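Local coordinates for gifsy-2 prophage ATP-binding sugar transporter-like protein (Salmonella typhimurium LT2, PDB 2PP6) that is of unestablished function, carried by a prophage and tentatively assigned ATP binding and sugar transport, and combines a long helix with a small antiparallel beta barrel, at residues Ile19-Met25 with Ile35-Phe41. Sequence-based numbering, arbitrary orientation.
Sequences IAERFGM and IVVESDF
Met-25 and Val-36 face each other as an antiparallel hydrogen-bonded pair, each gripping the other's backbone: Met-25 N donates to Val-36 O at 2.7 Å, and Val-36 N returns a bond to Met-25 O at 2.9 Å. Two residues along, at Phe-23 and Glu-38, a water replaces the direct bond, donating to Phe-23 O and accepting from Glu-38 N, so it spans the gap where the two chains diverge. Gly-24 CA adds a CA-H...O contact to Val-36 O, 3.3 Å away.

The example illustrates how a chain can pass from helix to barrel: helix 2-23 ends, Gly-24 leaves the helical conformation, and strand 25-29 starts at once as the neighbour of strand 32-38 in an antiparallel barrel. Helix segment 19-23 crosses strand 35-38 at 74°, with its last turn packed on Val-37. There CG2 of Val-37 lies 3.5 Å from Gly-24 CA, while CG1, placed anti to the backbone N, meets Phe-23 CB.

On the same face of the sheet as Val-36, the selenomethionine chain of Met-25 bends at its last torsion (chi3 -66°), bringing the terminal CE to 3.5 Å from both Val-36 CG1 and Glu-38 CG. The carboxylate of Glu-38 has its salt bridge with Arg-73. Farther out, the rings of Phe-23 and Phe-41 lie nearly parallel, planes 9° apart, yet slid so far that overlap is slight; their CD1 atoms approach to 3.9 Å. Arg-22 CB sits over the centre of one face of the Phe-23 ring, and Ser-1 of a second subunit packs against both phenylalanines.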
ATOM      1  N   ILE A  19      -8.137   5.925  -8.005  1.00 29.67           N
ATOM      2  CA  ILE A  19      -9.238   6.718  -7.486  1.00 31.92           C
ATOM      3  C   ILE A  19      -9.803   7.574  -8.610  1.00 32.11           C
ATOM      4  O   ILE A  19     -11.022   7.714  -8.744  1.00 32.48           O
ATOM      5  CB  ILE A  19      -8.799   7.655  -6.358  1.00 16.90           C
ATOM      6  CG1 ILE A  19      -8.463   6.855  -5.108  1.00 16.48           C
ATOM      7  CG2 ILE A  19      -9.917   8.643  -6.049  1.00 14.64           C
ATOM      8  CD1 ILE A  19      -8.178   7.731  -3.923  1.00 16.84           C
ATOM      9  N   ALA A  20      -8.916   8.144  -9.418  1.00 22.60           N
ATOM     10  CA  ALA A  20      -9.346   8.983 -10.525  1.00 25.06           C
ATOM     11  C   ALA A  20     -10.120   8.159 -11.549  1.00 28.05           C
ATOM     12  O   ALA A  20     -11.119   8.621 -12.102  1.00 23.83           O
ATOM     13  CB  ALA A  20      -8.144   9.644 -11.182  1.00 31.23           C
ATOM     14  N   GLU A  21      -9.658   6.935 -11.789  1.00 29.24           N
ATOM     15  CA  GLU A  21     -10.310   6.047 -12.741  1.00 30.92           C
ATOM     16  C   GLU A  21     -11.700   5.649 -12.272  1.00 29.36           C
ATOM     17  O   GLU A  21     -12.624   5.566 -13.059  1.00 29.30           O
ATOM     18  CB  GLU A  21      -9.477   4.784 -12.955  1.00 55.18           C
ATOM     19  CG  GLU A  21     -10.028   3.873 -14.032  1.00 73.77           C
ATOM     20  CD  GLU A  21     -10.007   4.523 -15.411  1.00 84.50           C
ATOM     21  OE1 GLU A  21     -10.633   3.975 -16.347  1.00 87.30           O
ATOM     22  OE2 GLU A  21      -9.356   5.582 -15.563  1.00 88.81           O
ATOM     23  N   ARG A  22     -11.849   5.405 -10.982  1.00 27.14           N
ATOM     24  CA  ARG A  22     -13.127   4.996 -10.442  1.00 24.76           C
ATOM     25  C   ARG A  22     -14.124   6.108 -10.192  1.00 25.31           C
ATOM     26  O   ARG A  22     -15.303   5.926 -10.439  1.00 23.59           O
ATOM     27  CB  ARG A  22     -12.924   4.226  -9.139  1.00 37.56           C
ATOM     28  CG  ARG A  22     -12.882   2.731  -9.315  1.00 46.95           C
ATOM     29  CD  ARG A  22     -13.913   2.080  -8.419  1.00 50.78           C
ATOM     30  NE  ARG A  22     -13.490   2.072  -7.026  1.00 50.64           N
ATOM     31  CZ  ARG A  22     -14.279   1.753  -6.007  1.00 52.29           C
ATOM     32  NH1 ARG A  22     -13.795   1.768  -4.772  1.00 52.28           N
ATOM     33  NH2 ARG A  22     -15.553   1.436  -6.217  1.00 50.37           N
ATOM     34  N   PHE A  23     -13.669   7.254  -9.695  1.00 37.34           N
ATOM     35  CA  PHE A  23     -14.585   8.341  -9.381  1.00 35.56           C
ATOM     36  C   PHE A  23     -14.365   9.626 -10.189  1.00 35.86           C
ATOM     37  O   PHE A  23     -15.183  10.547 -10.135  1.00 34.97           O
ATOM     38  CB  PHE A  23     -14.502   8.655  -7.881  1.00 36.50           C
ATOM     39  CG  PHE A  23     -14.410   7.428  -7.007  1.00 41.67           C
ATOM     40  CD1 PHE A  23     -15.408   6.457  -7.032  1.00 43.44           C
ATOM     41  CD2 PHE A  23     -13.311   7.230  -6.178  1.00 41.00           C
ATOM     42  CE1 PHE A  23     -15.315   5.311  -6.248  1.00 37.53           C
ATOM     43  CE2 PHE A  23     -13.211   6.083  -5.391  1.00 41.32           C
ATOM     44  CZ  PHE A  23     -14.216   5.125  -5.429  1.00 40.29           C
ATOM     45  N   GLY A  24     -13.277   9.697 -10.946  1.00 31.49           N
ATOM     46  CA  GLY A  24     -13.027  10.898 -11.722  1.00 33.83           C
ATOM     47  C   GLY A  24     -14.123  11.337 -12.689  1.00 33.30           C
ATOM     48  O   GLY A  24     -14.829  10.511 -13.272  1.00 31.70           O
HETATM   49  N   MSE A  25     -14.263  12.651 -12.847  1.00 32.08           N
HETATM   50  CA  MSE A  25     -15.223  13.242 -13.771  1.00 32.97           C
HETATM   51  C   MSE A  25     -14.420  14.026 -14.785  1.00 34.05           C
HETATM   52  O   MSE A  25     -13.320  14.496 -14.478  1.00 34.11           O
HETATM   53  CB  MSE A  25     -16.132  14.236 -13.085  1.00 44.06           C
HETATM   54  CG  MSE A  25     -17.140  13.656 -12.163  1.00 54.02           C
HETATM   55 SE   MSE A  25     -18.279  15.104 -11.646  0.75 61.99          SE
HETATM   56  CE  MSE A  25     -16.993  16.142 -10.653  1.00 57.83           C
ATOM     57  N   ILE A  35      -9.480  15.759 -15.317  1.00 13.83           N
ATOM     58  CA  ILE A  35     -10.236  14.902 -14.417  1.00 14.18           C
ATOM     59  C   ILE A  35     -10.266  15.413 -12.987  1.00 15.64           C
ATOM     60  O   ILE A  35      -9.255  15.822 -12.396  1.00 13.55           O
ATOM     61  CB  ILE A  35      -9.712  13.418 -14.454  1.00 11.31           C
ATOM     62  CG1 ILE A  35     -10.314  12.670 -15.644  1.00  6.54           C
ATOM     63  CG2 ILE A  35     -10.166  12.654 -13.207  1.00  4.96           C
ATOM     64  CD1 ILE A  35     -10.147  13.324 -16.958  1.00  9.87           C
ATOM     65  N   VAL A  36     -11.447  15.363 -12.409  1.00 14.06           N
ATOM     66  CA  VAL A  36     -11.589  15.866 -11.070  1.00 13.67           C
ATOM     67  C   VAL A  36     -12.402  14.852 -10.268  1.00 14.55           C
ATOM     68  O   VAL A  36     -13.141  14.056 -10.837  1.00 15.10           O
ATOM     69  CB  VAL A  36     -12.273  17.265 -11.171  1.00 25.80           C
ATOM     70  CG1 VAL A  36     -13.698  17.213 -10.654  1.00 19.06           C
ATOM     71  CG2 VAL A  36     -11.416  18.306 -10.485  1.00 26.22           C
ATOM     72  N   VAL A  37     -12.251  14.837  -8.958  1.00 20.98           N
ATOM     73  CA  VAL A  37     -13.040  13.902  -8.166  1.00 21.29           C
ATOM     74  C   VAL A  37     -13.732  14.679  -7.057  1.00 26.17           C
ATOM     75  O   VAL A  37     -13.092  15.467  -6.353  1.00 23.76           O
ATOM     76  CB  VAL A  37     -12.161  12.766  -7.568  1.00 14.34           C
ATOM     77  CG1 VAL A  37     -12.981  11.910  -6.622  1.00  8.85           C
ATOM     78  CG2 VAL A  37     -11.603  11.890  -8.699  1.00 15.09           C
ATOM     79  N   GLU A  38     -15.043  14.478  -6.928  1.00 21.91           N
ATOM     80  CA  GLU A  38     -15.824  15.154  -5.902  1.00 25.63           C
ATOM     81  C   GLU A  38     -15.292  14.802  -4.520  1.00 27.55           C
ATOM     82  O   GLU A  38     -14.938  13.650  -4.256  1.00 22.47           O
ATOM     83  CB  GLU A  38     -17.296  14.779  -6.026  1.00 39.94           C
ATOM     84  CG  GLU A  38     -17.866  15.202  -7.366  1.00 56.54           C
ATOM     85  CD  GLU A  38     -19.318  15.661  -7.292  1.00 64.38           C
ATOM     86  OE1 GLU A  38     -19.620  16.588  -6.499  1.00 68.35           O
ATOM     87  OE2 GLU A  38     -20.155  15.102  -8.037  1.00 65.68           O
ATOM     88  N   SER A  39     -15.220  15.801  -3.645  1.00 36.56           N
ATOM     89  CA  SER A  39     -14.703  15.587  -2.298  1.00 42.24           C
ATOM     90  C   SER A  39     -15.546  14.637  -1.482  1.00 47.93           C
ATOM     91  O   SER A  39     -15.099  14.125  -0.465  1.00 47.62           O
ATOM     92  CB  SER A  39     -14.569  16.917  -1.565  1.00 53.07           C
ATOM     93  OG  SER A  39     -13.470  17.653  -2.080  1.00 55.07           O
ATOM     94  N   ASP A  40     -16.770  14.397  -1.927  1.00 60.12           N
ATOM     95  CA  ASP A  40     -17.654  13.483  -1.221  1.00 64.30           C
ATOM     96  C   ASP A  40     -16.936  12.146  -1.098  1.00 60.91           C
ATOM     97  O   ASP A  40     -16.868  11.571  -0.024  1.00 59.57           O
ATOM     98  CB  ASP A  40     -18.953  13.298  -2.004  1.00 91.61           C
ATOM     99  CG  ASP A  40     -19.529  14.616  -2.503  1.00110.96           C
ATOM    100  OD1 ASP A  40     -20.618  14.593  -3.117  1.00119.56           O
ATOM    101  OD2 ASP A  40     -18.898  15.674  -2.287  1.00120.87           O
ATOM    102  N   PHE A  41     -16.382  11.681  -2.211  1.00 54.02           N
ATOM    103  CA  PHE A  41     -15.672  10.407  -2.284  1.00 48.64           C
ATOM    104  C   PHE A  41     -14.336  10.319  -1.551  1.00 47.07           C
ATOM    105  O   PHE A  41     -13.776   9.230  -1.439  1.00 49.78           O
ATOM    106  CB  PHE A  41     -15.406  10.058  -3.744  1.00 53.42           C
ATOM    107  CG  PHE A  41     -16.640   9.939  -4.578  1.00 54.15           C
ATOM    108  CD1 PHE A  41     -17.376   8.761  -4.590  1.00 54.15           C
ATOM    109  CD2 PHE A  41     -17.067  11.003  -5.363  1.00 54.09           C
ATOM    110  CE1 PHE A  41     -18.517   8.648  -5.369  1.00 53.21           C
ATOM    111  CE2 PHE A  41     -18.206  10.899  -6.144  1.00 52.10           C
ATOM    112  CZ  PHE A  41     -18.931   9.721  -6.148  1.00 53.22           C
TER
HETATM  113  O   HOH W   1     -16.010  12.563  -8.392  1.00 32.61           O